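Local coordinates for putative phosphomethylpyrimidine kinase (Bacteroides thetaiotaomicron, PDB 3MBH), which probably phosphorylates pyridoxal with ATP, as a pyridoxal kinase of the ribokinase-like superfamily, and is seen here with pyridoxal bound, at residues Cys213-Phe227 with Ala248-Phe260. Residues are numbered along the deposited sequence; the frame is centred on the assembly and turned at random. Where two conformers were deposited one is given.
Sequences CPYLPAHYPGTGDTF and ATQFILQGIRATF. With PXL (3-hydroxy-5-(hydroxymethyl)-2-methylisonicotinaldehyde), chain G.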
ATOM      1  N   CYS A 213      22.636 -16.286  -0.484  0.70 26.26           N
ATOM      2  CA  CYS A 213      22.094 -15.282   0.403  0.70 28.14           C
ATOM      3  C   CYS A 213      22.919 -15.130   1.646  0.70 27.59           C
ATOM      4  O   CYS A 213      23.580 -16.087   2.083  0.70 27.87           O
ATOM      5  CB  CYS A 213      20.686 -15.667   0.782  0.70 29.05           C
ATOM      6  SG  CYS A 213      19.636 -15.779  -0.685  0.70 34.73           S
ATOM      7  N   PRO A 214      22.878 -13.928   2.233  1.00 26.99           N
ATOM      8  CA  PRO A 214      23.691 -13.714   3.411  1.00 27.00           C
ATOM      9  C   PRO A 214      22.873 -13.971   4.663  1.00 26.43           C
ATOM     10  O   PRO A 214      22.500 -13.035   5.395  1.00 27.01           O
ATOM     11  CB  PRO A 214      24.104 -12.254   3.284  1.00 26.97           C
ATOM     12  CG  PRO A 214      22.883 -11.613   2.633  1.00 27.14           C
ATOM     13  CD  PRO A 214      22.257 -12.667   1.785  1.00 27.36           C
ATOM     14  N   TYR A 215      22.549 -15.237   4.853  1.00 25.34           N
ATOM     15  CA  TYR A 215      21.923 -15.679   6.083  1.00 25.25           C
ATOM     16  C   TYR A 215      22.177 -17.150   6.262  1.00 24.52           C
ATOM     17  O   TYR A 215      22.535 -17.868   5.316  1.00 23.84           O
ATOM     18  CB  TYR A 215      20.438 -15.330   6.154  1.00 24.37           C
ATOM     19  CG  TYR A 215      19.525 -16.055   5.164  1.00 24.32           C
ATOM     20  CD1 TYR A 215      19.065 -17.329   5.424  1.00 22.37           C
ATOM     21  CD2 TYR A 215      19.095 -15.434   3.994  1.00 24.05           C
ATOM     22  CE1 TYR A 215      18.197 -17.988   4.529  1.00 23.56           C
ATOM     23  CE2 TYR A 215      18.219 -16.084   3.092  1.00 25.89           C
ATOM     24  CZ  TYR A 215      17.792 -17.374   3.369  1.00 24.92           C
ATOM     25  OH  TYR A 215      16.982 -18.032   2.479  1.00 26.16           O
ATOM     26  N   LEU A 216      22.036 -17.570   7.509  1.00 24.40           N
ATOM     27  CA  LEU A 216      22.273 -18.940   7.903  1.00 23.27           C
ATOM     28  C   LEU A 216      20.949 -19.492   8.470  1.00 23.03           C
ATOM     29  O   LEU A 216      20.647 -19.291   9.650  1.00 22.48           O
ATOM     30  CB  LEU A 216      23.388 -18.960   8.950  1.00 23.25           C
ATOM     31  CG  LEU A 216      24.744 -18.449   8.445  1.00 24.08           C
ATOM     32  CD1 LEU A 216      25.808 -18.329   9.609  1.00 25.49           C
ATOM     33  CD2 LEU A 216      25.295 -19.337   7.279  1.00 23.08           C
ATOM     34  N   PRO A 217      20.171 -20.210   7.636  1.00 22.06           N
ATOM     35  CA  PRO A 217      18.814 -20.614   7.977  1.00 22.06           C
ATOM     36  C   PRO A 217      18.745 -21.575   9.144  1.00 22.09           C
ATOM     37  O   PRO A 217      17.771 -21.555   9.900  1.00 21.11           O
ATOM     38  CB  PRO A 217      18.305 -21.306   6.695  1.00 22.37           C
ATOM     39  CG  PRO A 217      19.528 -21.666   5.958  1.00 22.46           C
ATOM     40  CD  PRO A 217      20.533 -20.624   6.275  1.00 21.94           C
ATOM     41  N   ALA A 218      19.803 -22.347   9.310  1.00 22.21           N
ATOM     42  CA  ALA A 218      19.894 -23.380  10.342  1.00 23.13           C
ATOM     43  C   ALA A 218      19.934 -22.756  11.733  1.00 23.70           C
ATOM     44  O   ALA A 218      19.603 -23.401  12.689  1.00 23.74           O
ATOM     45  CB  ALA A 218      21.143 -24.216  10.130  1.00 23.59           C
ATOM     46  N   HIS A 219      20.369 -21.501  11.846  1.00 22.57           N
ATOM     47  CA  HIS A 219      20.305 -20.791  13.132  1.00 22.59           C
ATOM     48  C   HIS A 219      18.866 -20.497  13.597  1.00 21.70           C
ATOM     49  O   HIS A 219      18.675 -20.155  14.767  1.00 21.48           O
ATOM     50  CB  HIS A 219      21.058 -19.475  13.043  1.00 23.11           C
ATOM     51  CG  HIS A 219      22.532 -19.641  12.940  1.00 26.44           C
ATOM     52  ND1 HIS A 219      23.404 -18.590  13.104  1.00 33.46           N
ATOM     53  CD2 HIS A 219      23.295 -20.737  12.711  1.00 28.89           C
ATOM     54  CE1 HIS A 219      24.648 -19.027  12.980  1.00 31.54           C
ATOM     55  NE2 HIS A 219      24.608 -20.325  12.735  1.00 30.72           N
ATOM     56  N   TYR A 220      17.873 -20.591  12.704  1.00 20.99           N
ATOM     57  CA  TYR A 220      16.472 -20.234  13.036  1.00 20.27           C
ATOM     58  C   TYR A 220      15.515 -21.373  12.665  1.00 20.48           C
ATOM     59  O   TYR A 220      15.099 -21.468  11.507  1.00 20.37           O
ATOM     60  CB  TYR A 220      16.015 -18.948  12.343  1.00 19.35           C
ATOM     61  CG  TYR A 220      16.951 -17.790  12.568  1.00 20.03           C
ATOM     62  CD1 TYR A 220      16.794 -16.962  13.628  1.00 18.70           C
ATOM     63  CD2 TYR A 220      17.994 -17.553  11.700  1.00 16.22           C
ATOM     64  CE1 TYR A 220      17.704 -15.910  13.857  1.00 20.26           C
ATOM     65  CE2 TYR A 220      18.850 -16.577  11.909  1.00 19.21           C
ATOM     66  CZ  TYR A 220      18.695 -15.730  12.967  1.00 18.68           C
ATOM     67  OH  TYR A 220      19.604 -14.739  13.129  1.00 20.26           O
ATOM     68  N   PRO A 221      15.121 -22.184  13.658  1.00 19.62           N
ATOM     69  CA  PRO A 221      14.261 -23.310  13.447  1.00 19.75           C
ATOM     70  C   PRO A 221      12.997 -22.867  12.741  1.00 19.22           C
ATOM     71  O   PRO A 221      12.496 -21.763  13.021  1.00 18.07           O
ATOM     72  CB  PRO A 221      13.945 -23.760  14.866  1.00 20.70           C
ATOM     73  CG  PRO A 221      15.200 -23.409  15.601  1.00 20.58           C
ATOM     74  CD  PRO A 221      15.408 -22.016  15.086  1.00 20.81           C
ATOM     75  N   GLY A 222      12.561 -23.701  11.799  1.00 19.98           N
ATOM     76  CA  GLY A 222      11.372 -23.487  11.016  1.00 19.03           C
ATOM     77  C   GLY A 222      11.565 -22.660   9.773  1.00 19.95           C
ATOM     78  O   GLY A 222      10.600 -22.356   9.095  1.00 20.13           O
ATOM     79  N   THR A 223      12.799 -22.283   9.456  0.70 19.49           N
ATOM     80  CA  THR A 223      13.012 -21.506   8.229  0.70 19.22           C
ATOM     81  C   THR A 223      12.716 -22.315   6.963  0.70 18.96           C
ATOM     82  O   THR A 223      12.364 -21.742   5.935  0.70 18.54           O
ATOM     83  CB  THR A 223      14.431 -20.980   8.180  0.70 20.31           C
ATOM     84  OG1 THR A 223      14.629 -20.034   9.255  0.70 20.61           O
ATOM     85  CG2 THR A 223      14.704 -20.316   6.831  0.70 20.99           C
ATOM     86  N   GLY A 224      12.848 -23.642   7.035  1.00 17.96           N
ATOM     87  CA  GLY A 224      12.412 -24.510   5.939  1.00 18.51           C
ATOM     88  C   GLY A 224      10.893 -24.468   5.709  1.00 18.58           C
ATOM     89  O   GLY A 224      10.429 -24.545   4.588  1.00 18.22           O
ATOM     90  N   ASP A 225      10.126 -24.336   6.792  1.00 18.45           N
ATOM     91  CA  ASP A 225       8.712 -24.188   6.688  1.00 18.50           C
ATOM     92  C   ASP A 225       8.345 -22.830   6.093  1.00 17.66           C
ATOM     93  O   ASP A 225       7.437 -22.740   5.259  1.00 18.43           O
ATOM     94  CB  ASP A 225       8.020 -24.411   8.038  1.00 17.89           C
ATOM     95  CG  ASP A 225       8.309 -25.787   8.633  1.00 19.96           C
ATOM     96  OD1 ASP A 225       8.266 -26.825   7.904  1.00 20.67           O
ATOM     97  OD2 ASP A 225       8.610 -25.803   9.850  1.00 17.13           O
ATOM     98  N   THR A 226       9.060 -21.784   6.465  1.00 18.38           N
ATOM     99  CA  THR A 226       8.810 -20.460   5.872  1.00 17.76           C
ATOM    100  C   THR A 226       9.185 -20.489   4.398  1.00 16.90           C
ATOM    101  O   THR A 226       8.413 -20.049   3.543  1.00 16.16           O
ATOM    102  CB  THR A 226       9.623 -19.363   6.567  1.00 18.96           C
ATOM    103  OG1 THR A 226       9.158 -19.230   7.892  1.00 18.91           O
ATOM    104  CG2 THR A 226       9.493 -18.017   5.840  1.00 17.35           C
ATOM    105  N   PHE A 227      10.355 -21.034   4.101  1.00 16.78           N
ATOM    106  CA  PHE A 227      10.808 -21.177   2.726  1.00 17.14           C
ATOM    107  C   PHE A 227       9.804 -21.919   1.810  1.00 16.68           C
ATOM    108  O   PHE A 227       9.452 -21.453   0.735  1.00 15.89           O
ATOM    109  CB  PHE A 227      12.167 -21.898   2.675  1.00 17.82           C
ATOM    110  CG  PHE A 227      12.690 -22.095   1.277  1.00 16.45           C
ATOM    111  CD1 PHE A 227      13.421 -21.114   0.660  1.00 18.76           C
ATOM    112  CD2 PHE A 227      12.420 -23.267   0.571  1.00 18.62           C
ATOM    113  CE1 PHE A 227      13.870 -21.285  -0.659  1.00 16.08           C
ATOM    114  CE2 PHE A 227      12.869 -23.451  -0.755  1.00 16.68           C
ATOM    115  CZ  PHE A 227      13.597 -22.470  -1.352  1.00 17.49           C
ATOM    116  N   ALA A 248      11.081 -16.321  -1.783  1.00 16.32           N
ATOM    117  CA  ALA A 248      11.294 -17.100  -0.533  1.00 15.86           C
ATOM    118  C   ALA A 248      12.561 -16.658   0.203  1.00 15.61           C
ATOM    119  O   ALA A 248      12.508 -16.362   1.393  1.00 16.40           O
ATOM    120  CB  ALA A 248      11.315 -18.596  -0.776  1.00 14.32           C
ATOM    121  N   THR A 249      13.671 -16.503  -0.511  1.00 16.18           N
ATOM    122  CA  THR A 249      14.917 -16.134   0.126  1.00 16.46           C
ATOM    123  C   THR A 249      14.898 -14.683   0.656  1.00 17.38           C
ATOM    124  O   THR A 249      15.416 -14.409   1.739  1.00 15.96           O
ATOM    125  CB  THR A 249      16.125 -16.420  -0.796  1.00 17.29           C
ATOM    126  OG1 THR A 249      15.948 -15.816  -2.090  1.00 16.79           O
ATOM    127  CG2 THR A 249      16.325 -17.985  -0.954  1.00 16.42           C
ATOM    128  N   GLN A 250      14.287 -13.757  -0.090  1.00 17.68           N
ATOM    129  CA  GLN A 250      14.231 -12.372   0.342  1.00 19.41           C
ATOM    130  C   GLN A 250      13.337 -12.187   1.559  1.00 18.73           C
ATOM    131  O   GLN A 250      13.678 -11.434   2.450  1.00 18.89           O
ATOM    132  CB  GLN A 250      13.870 -11.460  -0.834  1.00 20.21           C
ATOM    133  CG  GLN A 250      15.103 -11.488  -1.810  1.00 26.17           C
ATOM    134  CD  GLN A 250      14.931 -10.629  -3.030  1.00 33.09           C
ATOM    135  OE1 GLN A 250      14.347  -9.536  -2.935  1.00 37.35           O
ATOM    136  NE2 GLN A 250      15.418 -11.117  -4.196  1.00 31.37           N
ATOM    137  N   PHE A 251      12.247 -12.937   1.620  1.00 18.22           N
ATOM    138  CA  PHE A 251      11.331 -12.885   2.754  1.00 17.92           C
ATOM    139  C   PHE A 251      12.044 -13.362   3.988  1.00 17.83           C
ATOM    140  O   PHE A 251      12.004 -12.694   4.998  1.00 18.13           O
ATOM    141  CB  PHE A 251      10.087 -13.736   2.508  1.00 16.89           C
ATOM    142  CG  PHE A 251       9.064 -13.653   3.580  1.00 19.22           C
ATOM    143  CD1 PHE A 251       8.350 -12.477   3.781  1.00 19.37           C
ATOM    144  CD2 PHE A 251       8.797 -14.749   4.397  1.00 18.85           C
ATOM    145  CE1 PHE A 251       7.372 -12.405   4.796  1.00 18.85           C
ATOM    146  CE2 PHE A 251       7.823 -14.697   5.360  1.00 20.18           C
ATOM    147  CZ  PHE A 251       7.113 -13.513   5.574  1.00 20.57           C
ATOM    148  N   ILE A 252      12.739 -14.481   3.888  1.00 17.80           N
ATOM    149  CA  ILE A 252      13.494 -15.029   5.013  1.00 17.95           C
ATOM    150  C   ILE A 252      14.610 -14.079   5.468  1.00 16.72           C
ATOM    151  O   ILE A 252      14.820 -13.932   6.657  1.00 17.11           O
ATOM    152  CB  ILE A 252      14.108 -16.422   4.686  1.00 17.34           C
ATOM    153  CG1 ILE A 252      12.989 -17.453   4.529  1.00 18.31           C
ATOM    154  CG2 ILE A 252      15.103 -16.863   5.791  1.00 14.92           C
ATOM    155  CD1 ILE A 252      13.456 -18.723   3.813  1.00 17.63           C
ATOM    156  N   LEU A 253      15.306 -13.463   4.531  1.00 17.25           N
ATOM    157  CA  LEU A 253      16.365 -12.508   4.876  1.00 16.99           C
ATOM    158  C   LEU A 253      15.826 -11.367   5.710  1.00 16.49           C
ATOM    159  O   LEU A 253      16.409 -11.004   6.712  1.00 14.20           O
ATOM    160  CB  LEU A 253      17.079 -11.950   3.637  1.00 17.68           C
ATOM    161  CG  LEU A 253      18.241 -10.970   3.842  1.00 20.23           C
ATOM    162  CD1 LEU A 253      19.309 -11.534   4.818  1.00 17.89           C
ATOM    163  CD2 LEU A 253      18.898 -10.619   2.451  1.00 22.90           C
ATOM    164  N   GLN A 254      14.678 -10.860   5.301  1.00 17.55           N
ATOM    165  CA  GLN A 254      13.985  -9.791   6.016  1.00 18.17           C
ATOM    166  C   GLN A 254      13.574 -10.209   7.389  1.00 17.29           C
ATOM    167  O   GLN A 254      13.763  -9.462   8.325  1.00 16.17           O
ATOM    168  CB  GLN A 254      12.756  -9.323   5.229  1.00 19.34           C
ATOM    169  CG  GLN A 254      13.119  -8.683   3.999  1.00 23.23           C
ATOM    170  CD  GLN A 254      11.931  -8.188   3.284  1.00 30.44           C
ATOM    171  OE1 GLN A 254      11.533  -7.043   3.517  1.00 35.64           O
ATOM    172  NE2 GLN A 254      11.289  -9.051   2.467  1.00 30.14           N
ATOM    173  N   GLY A 255      13.023 -11.418   7.490  1.00 16.47           N
ATOM    174  CA  GLY A 255      12.680 -12.018   8.776  1.00 16.92           C
ATOM    175  C   GLY A 255      13.855 -12.233   9.724  1.00 15.87           C
ATOM    176  O   GLY A 255      13.706 -12.124  10.927  1.00 17.25           O
ATOM    177  N   ILE A 256      15.016 -12.544   9.182  1.00 16.70           N
ATOM    178  CA  ILE A 256      16.242 -12.704   9.990  1.00 14.39           C
ATOM    179  C   ILE A 256      16.782 -11.329  10.429  1.00 15.00           C
ATOM    180  O   ILE A 256      17.056 -11.124  11.622  1.00 15.37           O
ATOM    181  CB  ILE A 256      17.285 -13.562   9.255  1.00 15.61           C
ATOM    182  CG1 ILE A 256      16.795 -15.033   9.208  1.00 14.90           C
ATOM    183  CG2 ILE A 256      18.731 -13.471   9.941  1.00 12.67           C
ATOM    184  CD1 ILE A 256      17.595 -15.952   8.226  1.00 17.74           C
ATOM    185  N   ARG A 257      16.917 -10.419   9.455  0.50 13.81           N
ATOM    186  CA  ARG A 257      17.327  -9.009   9.654  0.50 13.93           C
ATOM    187  C   ARG A 257      16.511  -8.253  10.718  0.50 13.82           C
ATOM    188  O   ARG A 257      16.990  -7.296  11.313  0.50 12.62           O
ATOM    189  CB  ARG A 257      17.188  -8.242   8.330  0.50 13.81           C
ATOM    190  CG  ARG A 257      18.437  -8.188   7.463  0.50 15.02           C
ATOM    191  CD  ARG A 257      18.125  -8.043   5.980  0.50 14.21           C
ATOM    192  NE  ARG A 257      17.977  -6.655   5.535  0.50 14.58           N
ATOM    193  CZ  ARG A 257      18.954  -5.911   5.045  0.50 13.07           C
ATOM    194  NH1 ARG A 257      18.711  -4.684   4.651  0.50 16.45           N
ATOM    195  NH2 ARG A 257      20.179  -6.379   4.955  0.50 14.65           N
ATOM    196  N   ALA A 258      15.252  -8.665  10.892  1.00 14.12           N
ATOM    197  CA  ALA A 258      14.336  -8.062  11.862  1.00 14.73           C
ATOM    198  C   ALA A 258      14.714  -8.480  13.293  1.00 15.48           C
ATOM    199  O   ALA A 258      14.362  -7.788  14.228  1.00 15.71           O
ATOM    200  CB  ALA A 258      12.838  -8.418  11.511  1.00 11.99           C
ATOM    201  N   THR A 259      15.447  -9.582  13.478  1.00 15.42           N
ATOM    202  CA  THR A 259      15.891 -10.012  14.825  1.00 16.10           C
ATOM    203  C   THR A 259      17.185  -9.370  15.288  1.00 15.84           C
ATOM    204  O   THR A 259      17.641  -9.633  16.411  1.00 17.92           O
ATOM    205  CB  THR A 259      16.128 -11.555  14.896  1.00 16.52           C
ATOM    206  OG1 THR A 259      17.327 -11.909  14.205  1.00 16.45           O
ATOM    207  CG2 THR A 259      14.940 -12.318  14.400  1.00 17.64           C
ATOM    208  N   PHE A 260      17.811  -8.544  14.461  1.00 14.46           N
ATOM    209  CA  PHE A 260      19.127  -8.053  14.784  1.00 14.10           C
ATOM    210  C   PHE A 260      19.120  -6.809  15.708  1.00 15.34           C
ATOM    211  O   PHE A 260      18.272  -5.916  15.632  1.00 16.01           O
ATOM    212  CB  PHE A 260      19.953  -7.658  13.558  1.00 12.69           C
ATOM    213  CG  PHE A 260      20.277  -8.762  12.584  1.00 13.03           C
ATOM    214  CD1 PHE A 260      20.171 -10.128  12.897  1.00 12.35           C
ATOM    215  CD2 PHE A 260      20.827  -8.394  11.356  1.00 13.10           C
ATOM    216  CE1 PHE A 260      20.514 -11.060  11.997  1.00 16.33           C
ATOM    217  CE2 PHE A 260      21.195  -9.302  10.452  1.00 13.86           C
ATOM    218  CZ  PHE A 260      21.044 -10.646  10.735  1.00 13.81           C
TER
HETATM  219  OP4 PXL G 400       9.876 -28.123   9.813  1.00 34.53           O
HETATM  220  C5A PXL G 400      10.674 -27.970  10.977  1.00 27.75           C
HETATM  221  C5  PXL G 400       9.906 -28.532  12.179  1.00 24.58           C
HETATM  222  C6  PXL G 400       8.548 -28.777  12.216  1.00 22.67           C
HETATM  223  N1  PXL G 400       7.953 -29.297  13.289  1.00 21.31           N
HETATM  224  C2  PXL G 400       8.545 -29.598  14.463  1.00 23.61           C
HETATM  225  C3  PXL G 400       9.993 -29.362  14.554  1.00 23.63           C
HETATM  226  C4  PXL G 400      10.676 -28.836  13.349  1.00 25.70           C
HETATM  227  C4A PXL G 400      12.095 -28.494  13.293  1.00 27.24           C
HETATM  228  O4A PXL G 400      12.597 -28.441  14.372  1.00 36.52           O
HETATM  229  O3  PXL G 400      10.739 -29.655  15.631  1.00 25.80           O
HETATM  230  C2A PXL G 400       7.647 -30.126  15.570  1.00 22.34           C
HETATM  231  O   HOH W   1      19.262 -13.325  15.390  1.00 16.84           O
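Ile252 CG2 sits over one face of the Tyr215 ring, 3.9 Å from its centroid and 26° off the normal, a CH-pi contact displaced toward the rim at CE1. Ile256 CD1 and Leu253 CD1 reach the same ring obliquely, and Pro217 CB meets its edge in plane. One helical turn beyond Ile252, Ile256 puts CG1 over a face of the Tyr220 ring, 4.1 Å from its centroid. Ile256 lies between the two tyrosines: its CG1 branch (CG1 beside the backbone N, chi1 -70°) covers Tyr220 and extends CD1 to Tyr215, and CG2 adds a contact with Tyr220 CE2 and OH. Phe227 is approached differently, with Ile252 CD1 at its edge and Ala248 CB oblique, 3.6 Å from Phe227 CD1. Likewise, Thr226 CG2 comes to the edge of the Phe251 ring, 3.6 Å from CD2.

No direct hydrogen bond crosses the interface; a water in the plane of the Tyr220 ring joins Tyr220 OH to Thr259 OG1, which accepts from it. Thr259 OG1 in turn donates to Ile256 O. Within 213-227, Thr223 N to Tyr220 O closes the type II turn that leads into the helix, and in the conformer given Thr223 OG1 adds a second bond to the same oxygen (2.7 Å), in the carbonyl plane.

Gly222 N-caps helix 223-236, whose first turn presents Asp225 OD2 to the ligand hydroxyl OP4 (2.6 Å), consistent with the glycine-rich GTGD motif of ribokinase-like kinases. The axes of 223-227 and 248-257, parts of helices 223-236 and 241-257, come within 9.9 Å, with their directions 137° apart. Helix 24-33 touches Thr226 and Phe251, strand 195-202 backs Tyr215 and Phe227, and Met285 of the second subunit packs against Leu253.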